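Local coordinates for putative acyl-[acyl-carrier-protein] desaturase DesA2 (Mycobacterium tuberculosis, PDB 1ZA0) that may desaturate acyl chains carried on acyl carrier protein in mycobacterial fatty acid biosynthesis, probably using a di-iron centre, at residues R52-S57 against E123-A128. Residues are numbered along the deposited sequence; the frame is centred on the assembly and turned at random.
Sequences RDWDPS and EVDPVA
V124 meets the indole of W54 with its backbone: the carbonyl carbon sits 3.5 Å above the ring plane, displaced toward the rim, and V124 O lies over the same face, 3.5 Å from W54 NE1. That N-H is instead hydrogen-bonded to the carbonyl oxygen of R122, just before this segment, a bond that fixes the rotation of the indole. The V124 side chain leaves the backbone away from 52-57 and packs on T66 and E70 of helix 63-77.

D125 covers the middle of the same face. Its CA stands over the centre of the indole, and D125 CB makes a CH-pi contact 3.6 Å from the centroid of the W54 six-membered ring, only 15° off the normal. With CG anti to the backbone N (chi1 -176°), the carboxylate is carried over the benzo ring at CE3 and lies almost parallel to the indole, the planes 4° apart and D125 CG 3.6 Å from W54 CE3. Both segments are loops near one end of the helical bundle, well away from the metal site; 52-57 leads toward helix 63-77, whereas the loop 123-128 follows helix 95-121, so the tryptophan packs one connection against the other. The D125 carboxylate also closes an Asx turn, D125 OD1 accepting from V127 N at 3.2 Å from above the carboxylate plane.

P126 extends the apolar surface to the root of the indole: P126 CD is 3.7 Å from W54 CB, and the P126 side chain also touches F46. On the opposite face of the indole, P56 N lies 3.7 Å above the plane, toward the rim.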
ATOM      1  N   ARG A  52      -7.261  -9.521  30.989  1.00 37.57           N
ATOM      2  CA  ARG A  52      -5.969  -8.881  31.247  1.00 38.61           C
ATOM      3  C   ARG A  52      -5.514  -7.925  30.158  1.00 37.82           C
ATOM      4  O   ARG A  52      -5.843  -8.070  28.957  1.00 35.26           O
ATOM      5  CB  ARG A  52      -4.864  -9.935  31.422  1.00 39.93           C
ATOM      6  CG  ARG A  52      -4.628 -10.813  30.233  1.00 43.79           C
ATOM      7  CD  ARG A  52      -3.610 -11.961  30.440  1.00 49.45           C
ATOM      8  NE  ARG A  52      -3.494 -12.740  29.203  1.00 49.93           N
ATOM      9  CZ  ARG A  52      -2.434 -13.449  28.822  1.00 54.23           C
ATOM     10  NH1 ARG A  52      -1.323 -13.488  29.573  1.00 57.24           N
ATOM     11  NH2 ARG A  52      -2.477 -14.098  27.664  1.00 53.38           N
ATOM     12  N   ASP A  53      -4.722  -6.941  30.587  1.00 37.86           N
ATOM     13  CA  ASP A  53      -4.197  -5.980  29.659  1.00 37.57           C
ATOM     14  C   ASP A  53      -3.040  -6.596  28.941  1.00 37.56           C
ATOM     15  O   ASP A  53      -2.612  -7.735  29.222  1.00 35.82           O
ATOM     16  CB  ASP A  53      -3.778  -4.693  30.338  1.00 38.83           C
ATOM     17  CG  ASP A  53      -4.947  -3.756  30.563  1.00 37.34           C
ATOM     18  OD1 ASP A  53      -6.035  -3.921  29.948  1.00 36.59           O
ATOM     19  OD2 ASP A  53      -4.849  -2.823  31.361  1.00 41.17           O
ATOM     20  N   TRP A  54      -2.608  -5.888  27.917  1.00 37.24           N
ATOM     21  CA  TRP A  54      -1.493  -6.346  27.126  1.00 37.54           C
ATOM     22  C   TRP A  54      -0.208  -6.360  27.938  1.00 38.64           C
ATOM     23  O   TRP A  54       0.023  -5.475  28.743  1.00 39.75           O
ATOM     24  CB  TRP A  54      -1.283  -5.430  25.924  1.00 36.43           C
ATOM     25  CG  TRP A  54      -0.194  -5.876  25.001  1.00 34.20           C
ATOM     26  CD1 TRP A  54      -0.278  -6.848  24.033  1.00 33.92           C
ATOM     27  CD2 TRP A  54       1.161  -5.381  24.961  1.00 33.79           C
ATOM     28  NE1 TRP A  54       0.936  -6.964  23.388  1.00 33.00           N
ATOM     29  CE2 TRP A  54       1.829  -6.074  23.933  1.00 37.39           C
ATOM     30  CE3 TRP A  54       1.860  -4.399  25.673  1.00 38.60           C
ATOM     31  CZ2 TRP A  54       3.178  -5.836  23.614  1.00 41.90           C
ATOM     32  CZ3 TRP A  54       3.208  -4.165  25.372  1.00 41.82           C
ATOM     33  CH2 TRP A  54       3.849  -4.886  24.335  1.00 41.55           C
ATOM     34  N   ASP A  55       0.645  -7.333  27.661  1.00 40.66           N
ATOM     35  CA  ASP A  55       2.063  -7.210  28.014  1.00 42.17           C
ATOM     36  C   ASP A  55       2.962  -7.904  26.971  1.00 42.09           C
ATOM     37  O   ASP A  55       2.460  -8.709  26.221  1.00 39.71           O
ATOM     38  CB  ASP A  55       2.292  -7.736  29.473  1.00 43.76           C
ATOM     39  CG  ASP A  55       2.360  -9.215  29.555  1.00 42.88           C
ATOM     40  OD1 ASP A  55       1.310  -9.850  29.861  1.00 47.07           O
ATOM     41  OD2 ASP A  55       3.433  -9.841  29.350  1.00 50.76           O
ATOM     42  N   PRO A  56       4.275  -7.586  26.917  1.00 43.52           N
ATOM     43  CA  PRO A  56       5.202  -8.133  25.892  1.00 44.88           C
ATOM     44  C   PRO A  56       5.215  -9.671  25.691  1.00 45.04           C
ATOM     45  O   PRO A  56       5.476 -10.123  24.557  1.00 45.39           O
ATOM     46  CB  PRO A  56       6.591  -7.645  26.389  1.00 46.08           C
ATOM     47  CG  PRO A  56       6.290  -6.315  27.058  1.00 45.03           C
ATOM     48  CD  PRO A  56       4.984  -6.664  27.826  1.00 44.22           C
ATOM     49  N   SER A  57       4.901 -10.427  26.749  1.00 43.54           N
ATOM     50  CA  SER A  57       4.805 -11.891  26.751  1.00 43.50           C
ATOM     51  C   SER A  57       3.730 -12.472  25.857  1.00 42.57           C
ATOM     52  O   SER A  57       3.765 -13.652  25.486  1.00 42.54           O
ATOM     53  CB  SER A  57       4.576 -12.386  28.227  1.00 43.87           C
ATOM     54  OG  SER A  57       3.186 -12.749  28.535  1.00 46.03           O
ATOM     55  N   GLU A 123      -0.440  -8.992  19.303  1.00 31.71           N
ATOM     56  CA  GLU A 123       0.889  -9.034  18.801  1.00 31.87           C
ATOM     57  C   GLU A 123       1.566  -7.694  18.957  1.00 33.02           C
ATOM     58  O   GLU A 123       2.766  -7.635  18.834  1.00 31.48           O
ATOM     59  CB  GLU A 123       0.910  -9.543  17.354  1.00 30.73           C
ATOM     60  CG  GLU A 123       0.722 -11.063  17.244  1.00 30.43           C
ATOM     61  CD  GLU A 123       1.957 -11.823  17.820  1.00 33.31           C
ATOM     62  OE1 GLU A 123       3.062 -11.212  17.985  1.00 31.38           O
ATOM     63  OE2 GLU A 123       1.789 -12.982  18.204  1.00 36.74           O
ATOM     64  N   VAL A 124       0.792  -6.623  19.142  1.00 32.99           N
ATOM     65  CA  VAL A 124       1.358  -5.332  19.488  1.00 35.35           C
ATOM     66  C   VAL A 124       0.519  -4.700  20.602  1.00 35.74           C
ATOM     67  O   VAL A 124      -0.586  -5.096  20.837  1.00 35.02           O
ATOM     68  CB  VAL A 124       1.453  -4.371  18.258  1.00 35.45           C
ATOM     69  CG1 VAL A 124       2.302  -4.993  17.158  1.00 35.70           C
ATOM     70  CG2 VAL A 124       0.072  -4.093  17.699  1.00 35.66           C
ATOM     71  N   ASP A 125       1.107  -3.761  21.318  1.00 37.87           N
ATOM     72  CA  ASP A 125       0.403  -2.999  22.338  1.00 38.65           C
ATOM     73  C   ASP A 125      -0.692  -2.176  21.678  1.00 39.03           C
ATOM     74  O   ASP A 125      -0.388  -1.218  20.957  1.00 37.78           O
ATOM     75  CB  ASP A 125       1.420  -2.082  23.007  1.00 40.60           C
ATOM     76  CG  ASP A 125       0.841  -1.290  24.185  1.00 43.09           C
ATOM     77  OD1 ASP A 125      -0.363  -1.429  24.530  1.00 41.79           O
ATOM     78  OD2 ASP A 125       1.596  -0.518  24.802  1.00 47.94           O
ATOM     79  N   PRO A 126      -1.956  -2.529  21.930  1.00 39.72           N
ATOM     80  CA  PRO A 126      -3.071  -1.872  21.233  1.00 42.17           C
ATOM     81  C   PRO A 126      -3.290  -0.432  21.705  1.00 44.77           C
ATOM     82  O   PRO A 126      -3.923   0.393  20.946  1.00 44.80           O
ATOM     83  CB  PRO A 126      -4.278  -2.740  21.557  1.00 41.59           C
ATOM     84  CG  PRO A 126      -3.919  -3.428  22.873  1.00 41.84           C
ATOM     85  CD  PRO A 126      -2.417  -3.514  22.928  1.00 40.00           C
ATOM     86  N   VAL A 127      -2.777  -0.103  22.890  1.00 45.44           N
ATOM     87  CA  VAL A 127      -2.917   1.276  23.404  1.00 48.05           C
ATOM     88  C   VAL A 127      -2.279   2.303  22.471  1.00 50.11           C
ATOM     89  O   VAL A 127      -2.954   3.244  22.036  1.00 50.24           O
ATOM     90  CB  VAL A 127      -2.409   1.422  24.869  1.00 47.39           C
ATOM     91  CG1 VAL A 127      -2.185   2.880  25.253  1.00 49.44           C
ATOM     92  CG2 VAL A 127      -3.425   0.798  25.768  1.00 44.57           C
ATOM     93  N   ALA A 128      -1.010   2.070  22.132  1.00 52.70           N
ATOM     94  CA  ALA A 128      -0.240   2.852  21.154  1.00 53.62           C
ATOM     95  C   ALA A 128      -0.987   3.267  19.876  1.00 54.51           C
ATOM     96  O   ALA A 128      -0.991   4.470  19.529  1.00 56.99           O
ATOM     97  CB  ALA A 128       1.028   2.055  20.763  1.00 54.62           C
TER